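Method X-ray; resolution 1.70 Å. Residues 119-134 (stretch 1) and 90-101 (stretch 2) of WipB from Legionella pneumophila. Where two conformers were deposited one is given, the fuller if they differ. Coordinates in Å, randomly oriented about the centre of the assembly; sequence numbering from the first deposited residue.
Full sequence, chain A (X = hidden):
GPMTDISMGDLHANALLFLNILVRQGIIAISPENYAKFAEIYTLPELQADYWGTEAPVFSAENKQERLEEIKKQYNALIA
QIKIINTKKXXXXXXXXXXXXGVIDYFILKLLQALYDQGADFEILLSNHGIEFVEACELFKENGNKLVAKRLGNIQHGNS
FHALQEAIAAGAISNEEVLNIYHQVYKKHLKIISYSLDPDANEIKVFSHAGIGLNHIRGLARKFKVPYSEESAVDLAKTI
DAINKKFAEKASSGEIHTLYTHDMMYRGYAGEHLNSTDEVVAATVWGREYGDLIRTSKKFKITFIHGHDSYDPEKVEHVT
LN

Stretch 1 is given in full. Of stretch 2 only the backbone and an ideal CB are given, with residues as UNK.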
# COMPACT_ATOMS: atom_id res chain seq x y z
N GLY A 119 -4.34 17.74 1.81
CA GLY A 119 -4.83 17.83 0.45
C GLY A 119 -3.91 17.34 -0.65
O GLY A 119 -4.12 17.70 -1.81
N ALA A 120 -2.89 16.54 -0.33
CA ALA A 120 -2.05 15.99 -1.38
C ALA A 120 -2.83 14.94 -2.17
O ALA A 120 -3.77 14.32 -1.68
CB ALA A 120 -0.77 15.38 -0.80
N ASP A 121 -2.45 14.78 -3.43
CA ASP A 121 -3.09 13.82 -4.32
C ASP A 121 -2.22 12.57 -4.39
O ASP A 121 -1.07 12.64 -4.84
CB ASP A 121 -3.26 14.45 -5.71
CG ASP A 121 -4.15 13.61 -6.61
OD1 ASP A 121 -4.86 12.71 -6.11
OD2 ASP A 121 -4.14 13.86 -7.84
N PHE A 122 -2.75 11.43 -3.92
CA PHE A 122 -1.95 10.22 -3.89
C PHE A 122 -2.82 8.99 -4.12
O PHE A 122 -4.02 8.99 -3.86
CB PHE A 122 -1.15 10.07 -2.57
CG PHE A 122 -1.98 9.84 -1.32
CD1 PHE A 122 -2.57 10.89 -0.64
CD2 PHE A 122 -2.11 8.56 -0.79
CE1 PHE A 122 -3.30 10.68 0.51
CE2 PHE A 122 -2.85 8.32 0.36
CZ PHE A 122 -3.44 9.39 1.02
N GLU A 123 -2.21 7.95 -4.67
CA GLU A 123 -2.92 6.68 -4.80
C GLU A 123 -1.95 5.55 -4.50
O GLU A 123 -0.75 5.66 -4.72
CB GLU A 123 -3.53 6.48 -6.19
CG GLU A 123 -2.54 6.57 -7.31
CD GLU A 123 -3.21 6.55 -8.67
OE1 GLU A 123 -2.63 5.93 -9.58
OE2 GLU A 123 -4.30 7.14 -8.81
N ILE A 124 -2.53 4.46 -3.99
CA ILE A 124 -1.81 3.30 -3.47
C ILE A 124 -2.28 2.08 -4.24
O ILE A 124 -3.47 1.76 -4.23
CB ILE A 124 -2.05 3.12 -1.97
CG1 ILE A 124 -1.64 4.38 -1.23
CG2 ILE A 124 -1.26 1.94 -1.43
CD1 ILE A 124 -2.06 4.41 0.25
N LEU A 125 -1.35 1.41 -4.91
CA LEU A 125 -1.69 0.25 -5.71
C LEU A 125 -1.70 -0.98 -4.82
O LEU A 125 -0.77 -1.20 -4.04
CB LEU A 125 -0.69 0.08 -6.86
CG LEU A 125 -0.96 1.08 -7.98
CD1 LEU A 125 0.22 1.20 -8.90
CD2 LEU A 125 -2.22 0.68 -8.75
N LEU A 126 -2.77 -1.77 -4.93
CA LEU A 126 -2.93 -2.93 -4.06
C LEU A 126 -1.77 -3.91 -4.22
O LEU A 126 -1.35 -4.22 -5.35
CB LEU A 126 -4.26 -3.64 -4.38
CG LEU A 126 -4.71 -4.75 -3.42
CD1 LEU A 126 -4.93 -4.17 -2.03
CD2 LEU A 126 -5.97 -5.46 -3.92
N SER A 127 -1.24 -4.39 -3.09
CA SER A 127 -0.13 -5.33 -3.08
C SER A 127 -0.44 -6.43 -2.08
O SER A 127 -1.35 -6.32 -1.25
CB SER A 127 1.21 -4.66 -2.72
OG SER A 127 1.25 -4.14 -1.38
N ASN A 128 0.36 -7.51 -2.16
CA ASN A 128 0.22 -8.60 -1.21
C ASN A 128 0.54 -8.12 0.21
O ASN A 128 -0.12 -8.54 1.17
CB ASN A 128 1.11 -9.78 -1.61
CG ASN A 128 2.48 -9.35 -2.15
OD1 ASN A 128 2.58 -8.72 -3.21
ND2 ASN A 128 3.54 -9.74 -1.45
N HIS A 129 1.53 -7.23 0.35
CA HIS A 129 1.86 -6.71 1.68
C HIS A 129 0.72 -5.85 2.23
O HIS A 129 0.26 -6.04 3.36
CB HIS A 129 3.17 -5.91 1.63
CG HIS A 129 4.40 -6.74 1.46
ND1 HIS A 129 5.08 -7.30 2.52
CD2 HIS A 129 5.10 -7.07 0.35
CE1 HIS A 129 6.13 -7.97 2.07
NE2 HIS A 129 6.16 -7.84 0.76
N GLY A 130 0.25 -4.92 1.43
CA GLY A 130 -0.82 -4.07 1.83
C GLY A 130 -2.14 -4.77 2.12
O GLY A 130 -2.86 -4.44 3.00
N ILE A 131 -2.37 -5.86 1.41
CA ILE A 131 -3.56 -6.63 1.60
C ILE A 131 -3.60 -7.30 3.01
O ILE A 131 -4.62 -7.56 3.51
CB ILE A 131 -3.73 -7.60 0.43
CG1 ILE A 131 -5.11 -7.54 -0.14
CG2 ILE A 131 -3.39 -8.99 0.82
CD1 ILE A 131 -5.18 -8.12 -1.51
N GLU A 132 -2.46 -7.60 3.61
CA GLU A 132 -2.44 -8.12 4.93
C GLU A 132 -2.93 -7.04 5.92
O GLU A 132 -3.65 -7.33 6.83
CB GLU A 132 -1.06 -8.60 5.29
CG GLU A 132 -0.94 -8.98 6.72
CD GLU A 132 0.36 -9.72 7.07
OE1 GLU A 132 1.15 -10.03 6.21
OE2 GLU A 132 0.58 -9.95 8.24
N PHE A 133 -2.52 -5.80 5.71
CA PHE A 133 -3.03 -4.72 6.56
C PHE A 133 -4.54 -4.55 6.38
O PHE A 133 -5.29 -4.39 7.37
CB PHE A 133 -2.28 -3.42 6.26
CG PHE A 133 -2.70 -2.26 7.14
CD1 PHE A 133 -2.35 -2.23 8.48
CD2 PHE A 133 -3.46 -1.22 6.61
CE1 PHE A 133 -2.73 -1.16 9.29
CE2 PHE A 133 -3.84 -0.14 7.41
CZ PHE A 133 -3.48 -0.12 8.76
N VAL A 134 -5.01 -4.60 5.13
CA VAL A 134 -6.44 -4.51 4.84
C VAL A 134 -7.19 -5.60 5.60
O VAL A 134 -8.21 -5.34 6.25
CB VAL A 134 -6.67 -4.64 3.32
CG1 VAL A 134 -8.15 -4.89 3.05
CG2 VAL A 134 -6.16 -3.40 2.60
N UNK A 90 0.45 14.45 -8.67
CA UNK A 90 -0.05 13.14 -8.28
C UNK A 90 1.09 12.22 -7.85
O UNK A 90 2.12 12.12 -8.54
CB UNK A 90 -0.83 12.51 -9.43
N UNK A 91 0.89 11.54 -6.72
CA UNK A 91 1.85 10.59 -6.16
C UNK A 91 1.24 9.20 -6.29
O UNK A 91 0.17 8.94 -5.73
CB UNK A 91 2.19 10.92 -4.70
N UNK A 92 1.91 8.31 -7.01
CA UNK A 92 1.49 6.91 -7.11
C UNK A 92 2.47 6.04 -6.34
O UNK A 92 3.67 6.04 -6.63
CB UNK A 92 1.40 6.46 -8.57
N UNK A 93 1.95 5.29 -5.37
CA UNK A 93 2.74 4.30 -4.65
C UNK A 93 2.51 2.92 -5.28
O UNK A 93 1.41 2.37 -5.21
CB UNK A 93 2.38 4.29 -3.16
N UNK A 94 3.55 2.36 -5.90
CA UNK A 94 3.43 1.05 -6.53
C UNK A 94 3.25 -0.05 -5.48
O UNK A 94 2.85 -1.17 -5.82
CB UNK A 94 4.66 0.76 -7.39
N UNK A 95 3.52 0.25 -4.21
CA UNK A 95 3.06 -0.60 -3.14
C UNK A 95 4.14 -0.85 -2.11
O UNK A 95 5.15 -0.14 -2.02
CB UNK A 95 2.56 -1.93 -3.70
N UNK A 96 3.90 -1.90 -1.32
CA UNK A 96 4.78 -2.32 -0.23
C UNK A 96 5.06 -1.16 0.72
O UNK A 96 6.13 -1.08 1.32
CB UNK A 96 6.09 -2.87 -0.79
N UNK A 97 4.09 -0.25 0.86
CA UNK A 97 4.24 0.86 1.79
C UNK A 97 3.97 0.45 3.24
O UNK A 97 4.36 1.19 4.17
CB UNK A 97 3.30 2.00 1.39
N UNK A 98 3.36 -0.72 3.45
CA UNK A 98 3.06 -1.27 4.77
C UNK A 98 3.38 -2.76 4.80
O UNK A 98 3.53 -3.40 3.76
CB UNK A 98 1.59 -1.03 5.14
N UNK A 99 3.48 -3.32 6.02
CA UNK A 99 3.67 -4.76 6.26
C UNK A 99 4.91 -5.27 5.52
O UNK A 99 4.80 -6.11 4.61
CB UNK A 99 2.43 -5.55 5.82
N UNK A 100 6.09 -4.82 5.93
CA UNK A 100 7.29 -5.14 5.16
C UNK A 100 8.50 -4.98 6.06
O UNK A 100 8.36 -4.97 7.30
CB UNK A 100 7.41 -4.25 3.92
N UNK A 101 9.69 -4.85 5.47
CA UNK A 101 10.94 -4.92 6.21
C UNK A 101 11.23 -3.68 7.06
O UNK A 101 12.07 -3.76 7.97
CB UNK A 101 12.09 -5.14 5.23

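Strand 121-125 and the strand at 90-93 run parallel, their axes 15° apart and 4.6 Å at closest approach. As in any extended strand, CB directions alternate, here between the face of E123 and that of F122 and I124.

Position 90 lies on the E123 face, its ideal CB 3.9 Å from D121 OD2. An aliphatic or basic residue would suit it. It is L90, whose CD1 lies 3.4 Å from D121 OD2.

Position 91 faces F122, its ideal CB 4.1 Å from F122 CB; a hydrophobic residue is expected. I91 packs CB to F122 CB at 4.0 Å, while its N donates to D121 O (2.9 Å) and its O accepts from E123 N (2.8 Å).

At position 92 the ideal CB is 4.1 Å from E123 CG, and the carboxylate invites arginine, lysine or a neutral donor. R92 forms a salt bridge, NE to E123 OE1 at 2.7 Å, although the 119° angle makes the hydrogen bond weak. One water accepts a weak bond from R92 NH2 and donates to E123 OE2.

Position 93 returns to the I124 face, its ideal CB 4.3 Å from I124 CA, favouring an aliphatic residue. L93 CD2 lies 4.2 Å from I124 CG1; L93 N donates to E123 O (2.8 Å) and its O accepts from L125 N (2.9 Å).

Position 94 points away, so several residues fit. I94 CD1 reaches L125 CD1 at 3.6 Å.

Position 95 has phi/psi 135/-162, where a CB would jam against the preceding carbonyl O; the ideal CB also sits 3.2 Å from S127 CB. Glycine is called for: G95.

At position 96, phi is +54°, which asparagine, aspartate or glycine tolerates well. D96 N donates weakly to S127 OG (3.5 Å), and D96 OD1 lies 3.1 Å from H129 CD2.

Position 97 points sideways, its ideal CB 5.4 Å from I124 CG2. A long chain could approach I124, or L125 O and S127 OG through water, so glutamate, glutamine or an aliphatic would serve. E97 OE2 and L125 O each accept from one water, which accepts from S127 OG.

The ideal CB at 98 is 4.7 Å from F133 CB, favouring an apolar residue. L98 CD1 lies over the F133 ring face, 4.0 Å from its centroid.

Position 99 points toward the helix. Phi/psi 55/66 eases glycine or asparagine; the ideal CB, 3.3 Å from H129 O and 4.7 Å from E132 CB, suggests a small side chain. The less expected V99 sets CG2 3.7 Å from F133 CB; V99 O accepts a very short bond from H129 ND1 (2.4 Å).

Position 100, its ideal CB 4.1 Å from H129 ND1, suits a polar residue. D100 OD2 lies over one H129 ring face.

Position 101 is unconstrained by stretch 1; it is R101.

Stretch 2 90-101: LIRLIGDELVDR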
# COMPACT_ATOMS: atom_id res chain seq x y z
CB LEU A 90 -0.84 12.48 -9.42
CG LEU A 90 -1.30 11.05 -9.11
CD1 LEU A 90 -2.31 11.03 -7.98
CD2 LEU A 90 -1.89 10.38 -10.33
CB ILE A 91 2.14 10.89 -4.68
CG1 ILE A 91 2.42 12.38 -4.48
CG2 ILE A 91 3.28 10.04 -4.18
CD1 ILE A 91 1.99 12.89 -3.11
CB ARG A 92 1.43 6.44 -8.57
CG ARG A 92 0.32 7.02 -9.40
CD ARG A 92 0.21 6.30 -10.76
NE ARG A 92 -0.92 6.81 -11.54
CZ ARG A 92 -0.86 7.88 -12.31
NH1 ARG A 92 0.28 8.54 -12.39
NH2 ARG A 92 -1.93 8.30 -12.98
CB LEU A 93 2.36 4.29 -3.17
CG LEU A 93 2.90 5.40 -2.26
CD1 LEU A 93 2.51 6.81 -2.69
CD2 LEU A 93 2.48 5.17 -0.78
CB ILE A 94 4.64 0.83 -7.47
CG1 ILE A 94 4.21 0.13 -8.75
CG2 ILE A 94 5.76 0.08 -6.78
CD1 ILE A 94 3.71 1.07 -9.82
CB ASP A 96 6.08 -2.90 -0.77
CG ASP A 96 5.88 -4.23 -1.49
OD1 ASP A 96 4.73 -4.70 -1.57
OD2 ASP A 96 6.87 -4.79 -1.98
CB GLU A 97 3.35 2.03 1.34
CG GLU A 97 1.85 1.87 1.60
CD GLU A 97 1.20 0.72 0.86
OE1 GLU A 97 0.28 0.09 1.43
OE2 GLU A 97 1.61 0.41 -0.29
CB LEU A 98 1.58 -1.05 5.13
CG LEU A 98 1.02 0.37 5.23
CD1 LEU A 98 -0.51 0.34 5.36
CD2 LEU A 98 1.64 1.13 6.41
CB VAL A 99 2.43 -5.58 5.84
CG1 VAL A 99 2.50 -7.03 6.41
CG2 VAL A 99 1.16 -4.90 6.31
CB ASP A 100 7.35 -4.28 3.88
CG ASP A 100 8.06 -4.99 2.72
OD1 ASP A 100 9.17 -5.52 2.92
OD2 ASP A 100 7.50 -4.99 1.60
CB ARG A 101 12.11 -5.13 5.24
CG ARG A 101 12.20 -6.55 4.73
CD ARG A 101 12.93 -6.67 3.41
NE ARG A 101 13.81 -7.83 3.39
CZ ARG A 101 13.41 -9.10 3.27
NH1 ARG A 101 14.31 -10.08 3.27
NH2 ARG A 101 12.12 -9.40 3.16
O HOH W 1 -4.63 8.28 -11.53
O HOH W 2 0.22 -1.60 -1.66
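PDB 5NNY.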